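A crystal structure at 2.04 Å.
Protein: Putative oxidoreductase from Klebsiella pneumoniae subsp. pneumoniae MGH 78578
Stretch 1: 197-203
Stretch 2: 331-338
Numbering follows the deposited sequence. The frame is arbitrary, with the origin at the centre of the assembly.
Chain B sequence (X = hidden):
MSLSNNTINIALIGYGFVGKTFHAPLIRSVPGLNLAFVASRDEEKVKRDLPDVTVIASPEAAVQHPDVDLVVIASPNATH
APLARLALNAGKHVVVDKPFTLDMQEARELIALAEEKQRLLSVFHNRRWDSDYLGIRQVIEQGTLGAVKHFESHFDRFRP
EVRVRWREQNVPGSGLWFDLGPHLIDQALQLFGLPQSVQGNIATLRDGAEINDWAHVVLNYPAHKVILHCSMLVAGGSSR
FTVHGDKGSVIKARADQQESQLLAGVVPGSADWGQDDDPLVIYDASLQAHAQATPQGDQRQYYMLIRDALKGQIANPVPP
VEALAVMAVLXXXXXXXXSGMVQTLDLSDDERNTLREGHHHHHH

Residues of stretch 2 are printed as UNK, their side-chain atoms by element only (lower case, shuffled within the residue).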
ATOM      1  N   SER B 197      -9.351  13.954   0.536  1.00 19.62           N
ATOM      2  CA  SER B 197      -8.780  13.852   1.878  1.00 17.86           C
ATOM      3  C   SER B 197      -7.440  13.130   1.831  1.00 18.32           C
ATOM      4  O   SER B 197      -7.126  12.442   0.862  1.00 20.05           O
ATOM      5  CB  SER B 197      -9.736  13.122   2.818  1.00 17.64           C
ATOM      6  OG  SER B 197      -9.822  11.747   2.499  1.00 19.93           O
ATOM      7  N   VAL B 198      -6.648  13.298   2.880  1.00 18.79           N
ATOM      8  CA  VAL B 198      -5.326  12.691   2.951  1.00 18.65           C
ATOM      9  C   VAL B 198      -5.170  11.928   4.253  1.00 19.37           C
ATOM     10  O   VAL B 198      -5.515  12.426   5.327  1.00 19.96           O
ATOM     11  CB  VAL B 198      -4.213  13.776   2.868  1.00 17.22           C
ATOM     12  CG1 VAL B 198      -2.851  13.144   3.025  1.00 16.10           C
ATOM     13  CG2 VAL B 198      -4.299  14.512   1.542  1.00 17.80           C
ATOM     14  N   GLN B 199      -4.655  10.710   4.160  1.00 20.60           N
ATOM     15  CA  GLN B 199      -4.448   9.896   5.341  1.00 19.54           C
ATOM     16  C   GLN B 199      -2.969   9.526   5.362  1.00 20.11           C
ATOM     17  O   GLN B 199      -2.397   9.154   4.338  1.00 20.33           O
ATOM     18  CB  GLN B 199      -5.345   8.653   5.276  1.00 21.07           C
ATOM     19  CG  GLN B 199      -5.425   7.845   6.553  1.00 23.62           C
ATOM     20  CD  GLN B 199      -4.263   6.887   6.701  1.00 26.05           C
ATOM     21  OE1 GLN B 199      -3.884   6.221   5.735  1.00 26.64           O
ATOM     22  NE2 GLN B 199      -3.697   6.797   7.911  1.00 24.50           N
ATOM     23  N   GLY B 200      -2.340   9.643   6.524  1.00 18.90           N
ATOM     24  CA  GLY B 200      -0.929   9.330   6.592  1.00 18.20           C
ATOM     25  C   GLY B 200      -0.470   8.480   7.761  1.00 17.31           C
ATOM     26  O   GLY B 200      -1.035   8.529   8.849  1.00 17.36           O
ATOM     27  N   ASN B 201       0.581   7.709   7.517  1.00 17.68           N
ATOM     28  CA  ASN B 201       1.177   6.845   8.528  1.00 17.46           C
ATOM     29  C   ASN B 201       2.678   6.973   8.280  1.00 19.22           C
ATOM     30  O   ASN B 201       3.194   6.461   7.277  1.00 18.80           O
ATOM     31  CB  ASN B 201       0.719   5.403   8.325  1.00 16.17           C
ATOM     32  CG  ASN B 201       0.982   4.530   9.537  1.00 17.38           C
ATOM     33  OD1 ASN B 201       1.998   4.684  10.229  1.00 18.60           O
ATOM     34  ND2 ASN B 201       0.075   3.602   9.796  1.00 16.77           N
ATOM     35  N   ILE B 202       3.364   7.682   9.177  1.00 18.83           N
ATOM     36  CA  ILE B 202       4.804   7.926   9.050  1.00 21.19           C
ATOM     37  C   ILE B 202       5.557   7.358  10.259  1.00 21.14           C
ATOM     38  O   ILE B 202       5.145   7.544  11.404  1.00 21.24           O
ATOM     39  CB  ILE B 202       5.077   9.461   8.917  1.00 21.94           C
ATOM     40  CG1 ILE B 202       4.296  10.021   7.726  1.00 22.74           C
ATOM     41  CG2 ILE B 202       6.564   9.728   8.700  1.00 22.88           C
ATOM     42  CD1 ILE B 202       4.405  11.526   7.568  1.00 21.13           C
ATOM     43  N   ALA B 203       6.668   6.676  10.010  1.00 21.09           N
ATOM     44  CA  ALA B 203       7.404   6.076  11.114  1.00 22.67           C
ATOM     45  C   ALA B 203       8.909   5.943  10.908  1.00 23.26           C
ATOM     46  O   ALA B 203       9.421   6.073   9.790  1.00 23.69           O
ATOM     47  CB  ALA B 203       6.805   4.688  11.427  1.00 20.71           C
ATOM     48  N   UNK B 331       1.891  18.457   4.284  1.00 18.86           N
ATOM     49  CA  UNK B 331       1.559  18.768   5.668  1.00 19.20           C
ATOM     50  C   UNK B 331       0.332  18.015   6.164  1.00 18.84           C
ATOM     51  O   UNK B 331       0.296  17.573   7.307  1.00 18.74           O
ATOM     52  c   UNK B 331       2.503  22.543   5.706  1.00 26.00           C
ATOM     53  o   UNK B 331       1.414  23.001   6.112  1.00 23.91           O
ATOM     54  c   UNK B 331       1.356  20.278   5.824  1.00 20.82           C
ATOM     55  c   UNK B 331       2.585  21.070   5.371  1.00 23.07           C
ATOM     56  o   UNK B 331       3.535  23.237   5.552  1.00 27.68           O
ATOM     57  N   UNK B 332      -0.672  17.874   5.307  1.00 17.54           N
ATOM     58  CA  UNK B 332      -1.878  17.151   5.688  1.00 16.80           C
ATOM     59  C   UNK B 332      -1.518  15.713   6.089  1.00 16.69           C
ATOM     60  O   UNK B 332      -2.065  15.179   7.054  1.00 15.60           O
ATOM     61  c   UNK B 332      -2.874  17.144   4.536  1.00 13.50           C
ATOM     62  N   UNK B 333      -0.594  15.095   5.357  1.00 17.24           N
ATOM     63  CA  UNK B 333      -0.181  13.721   5.662  1.00 17.81           C
ATOM     64  C   UNK B 333       0.459  13.654   7.042  1.00 18.85           C
ATOM     65  O   UNK B 333       0.247  12.697   7.789  1.00 18.55           O
ATOM     66  c   UNK B 333       0.808  13.206   4.609  1.00 16.24           C
ATOM     67  N   UNK B 334       1.250  14.670   7.372  1.00 18.07           N
ATOM     68  CA  UNK B 334       1.918  14.708   8.665  1.00 18.81           C
ATOM     69  C   UNK B 334       0.899  14.915   9.785  1.00 19.53           C
ATOM     70  O   UNK B 334       1.015  14.310  10.848  1.00 20.11           O
ATOM     71  c   UNK B 334       4.123  15.493   7.725  1.00 19.97           C
ATOM     72  c   UNK B 334       3.573  15.945  10.125  1.00 22.81           C
ATOM     73  c   UNK B 334       3.000  15.825   8.710  1.00 21.01           C
ATOM     74  N   UNK B 335      -0.100  15.758   9.551  1.00 20.03           N
ATOM     75  CA  UNK B 335      -1.120  15.981  10.572  1.00 21.83           C
ATOM     76  C   UNK B 335      -1.897  14.691  10.807  1.00 20.85           C
ATOM     77  O   UNK B 335      -2.219  14.340  11.939  1.00 23.59           O
ATOM     78  c   UNK B 335      -2.747  19.434  10.182  1.00 25.08           C
ATOM     79  c   UNK B 335      -2.107  17.061  10.141  1.00 21.40           C
ATOM     80  n   UNK B 335      -3.579  19.329   8.984  1.00 27.42           N
ATOM     81  n   UNK B 335      -4.079  19.744   6.774  1.00 27.49           N
ATOM     82  c   UNK B 335      -1.576  18.470  10.160  1.00 27.46           C
ATOM     83  n   UNK B 335      -2.135  20.546   7.681  1.00 27.36           N
ATOM     84  c   UNK B 335      -3.263  19.868   7.811  1.00 28.00           C
ATOM     85  N   UNK B 336      -2.218  13.998   9.725  1.00 20.26           N
ATOM     86  CA  UNK B 336      -2.959  12.744   9.817  1.00 21.38           C
ATOM     87  C   UNK B 336      -2.129  11.721  10.586  1.00 21.84           C
ATOM     88  O   UNK B 336      -2.638  10.990  11.434  1.00 22.49           O
ATOM     89  c   UNK B 336      -3.254  12.214   8.414  1.00 19.89           C
ATOM     90  o   UNK B 336      -3.879  10.947   8.469  1.00 20.10           O
ATOM     91  N   UNK B 337      -0.841  11.672  10.276  1.00 21.65           N
ATOM     92  CA  UNK B 337       0.051  10.736  10.937  1.00 23.47           C
ATOM     93  C   UNK B 337       0.128  11.001  12.445  1.00 22.92           C
ATOM     94  O   UNK B 337       0.178  10.072  13.238  1.00 23.69           O
ATOM     95  c   UNK B 337       1.442  10.817  10.312  1.00 19.87           C
ATOM     96  N   UNK B 338       0.124  12.270  12.835  1.00 24.85           N
ATOM     97  CA  UNK B 338       0.218  12.620  14.250  1.00 27.13           C
ATOM     98  C   UNK B 338      -1.108  12.497  14.984  1.00 26.83           C
ATOM     99  O   UNK B 338      -1.154  12.023  16.115  1.00 27.65           O
ATOM    100  c   UNK B 338       2.533  15.751  13.873  1.00 38.95           C
ATOM    101  o   UNK B 338       3.772  15.872  13.996  1.00 40.24           O
ATOM    102  o   UNK B 338       1.736  16.719  13.940  1.00 39.41           O
ATOM    103  c   UNK B 338       1.983  14.357  13.614  1.00 35.02           C
ATOM    104  c   UNK B 338       0.735  14.055  14.414  1.00 28.62           C
TER
HETATM  105  O   HOH W   1      -4.418   8.571  10.254  1.00 32.21           O
HETATM  106  O   HOH W   2       1.829   7.434  12.033  1.00 22.84           O

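Residues 331-338 form part of a longer helix that packs across the strand 197-203, the two axes approaching to 5.8 Å at 64°. Position 331 carries three side-chain carbons in an unbranched chain, the third bonded to two oxygens. This side chain is out of reach of the strand and makes no contact with it, and the residue is Glu331. Its backbone O accepts a hydrogen bond from the N of position 335, one turn on.

Position 332 has a single side-chain carbon, directed toward the strand. That CB lies 4.0 Å from Val198 CB, an apolar contact in a buried setting; one carbon and nothing more makes this Ala332. Position 333 likewise has one carbon, set sideways to the strand, with its CB 4.0 Å from Val198 CG1, and it is Ala333. Here the backbones come close: the CA of Ala333 is 4.6 Å from the CA of Gly200, and Ala333 O is 3.8 Å from Gly200 CA. An ideal CB on Gly200 would sit 2.4 Å from Ala333 O, a clash, so the absence of a side chain permits this approach.

At position 334 one carbon bears two more, a branch at CB with no polar atom. Although its CA-to-CB bond points away from the strand, one terminal carbon reaches the end of Ile202. Three carbons branched in this way give Val334, and the contact is Val334 CG2 to Ile202 CD1 at 4.0 Å. Position 335 shows three carbons, a nitrogen, and then a carbon carrying two further nitrogens. This guanidinium group identifies Arg335, which makes no contact with the strand.

Position 336 has one carbon followed by one oxygen, and points toward the strand. The oxygen receives a hydrogen bond from Gly200 N, and a hydroxyl on a single carbon makes the residue Ser336. The bond from Gly200 N to Ser336 OG is 2.8 Å long, with an angle of 161° at the hydrogen. Water 1 joins the same hydroxyl to the strand, lying 3.0 Å from Ser336 OG and accepting from Gln199 NE2 at 3.0 Å.

Position 337 again has a lone carbon. It points toward the strand and packs against Ile202, with CB 3.9 Å from Ile202 CG1; this is Ala337. Its CA makes a CA-H...O contact of 3.2 Å with Gly200 O. Position 338 has three carbons in line, ending in two oxygens; exposed and clear of the strand, it is Glu338.

The contact combines close backbone packing with a single direct hydrogen bond. Small residues at 332, 333, 336 and 337 let the helix settle against Gly200, while Val198 and Ile202 supply the larger apolar side chains that point toward it. Ser336 satisfies the Gly200 amide at the centre, and water 2 adds a link, accepting from Ile202 N at 3.3 Å and donating a weak hydrogen bond to Ala337 O at 3.3 Å.

Stretch 2, residues 331-338: EAAVRSAE
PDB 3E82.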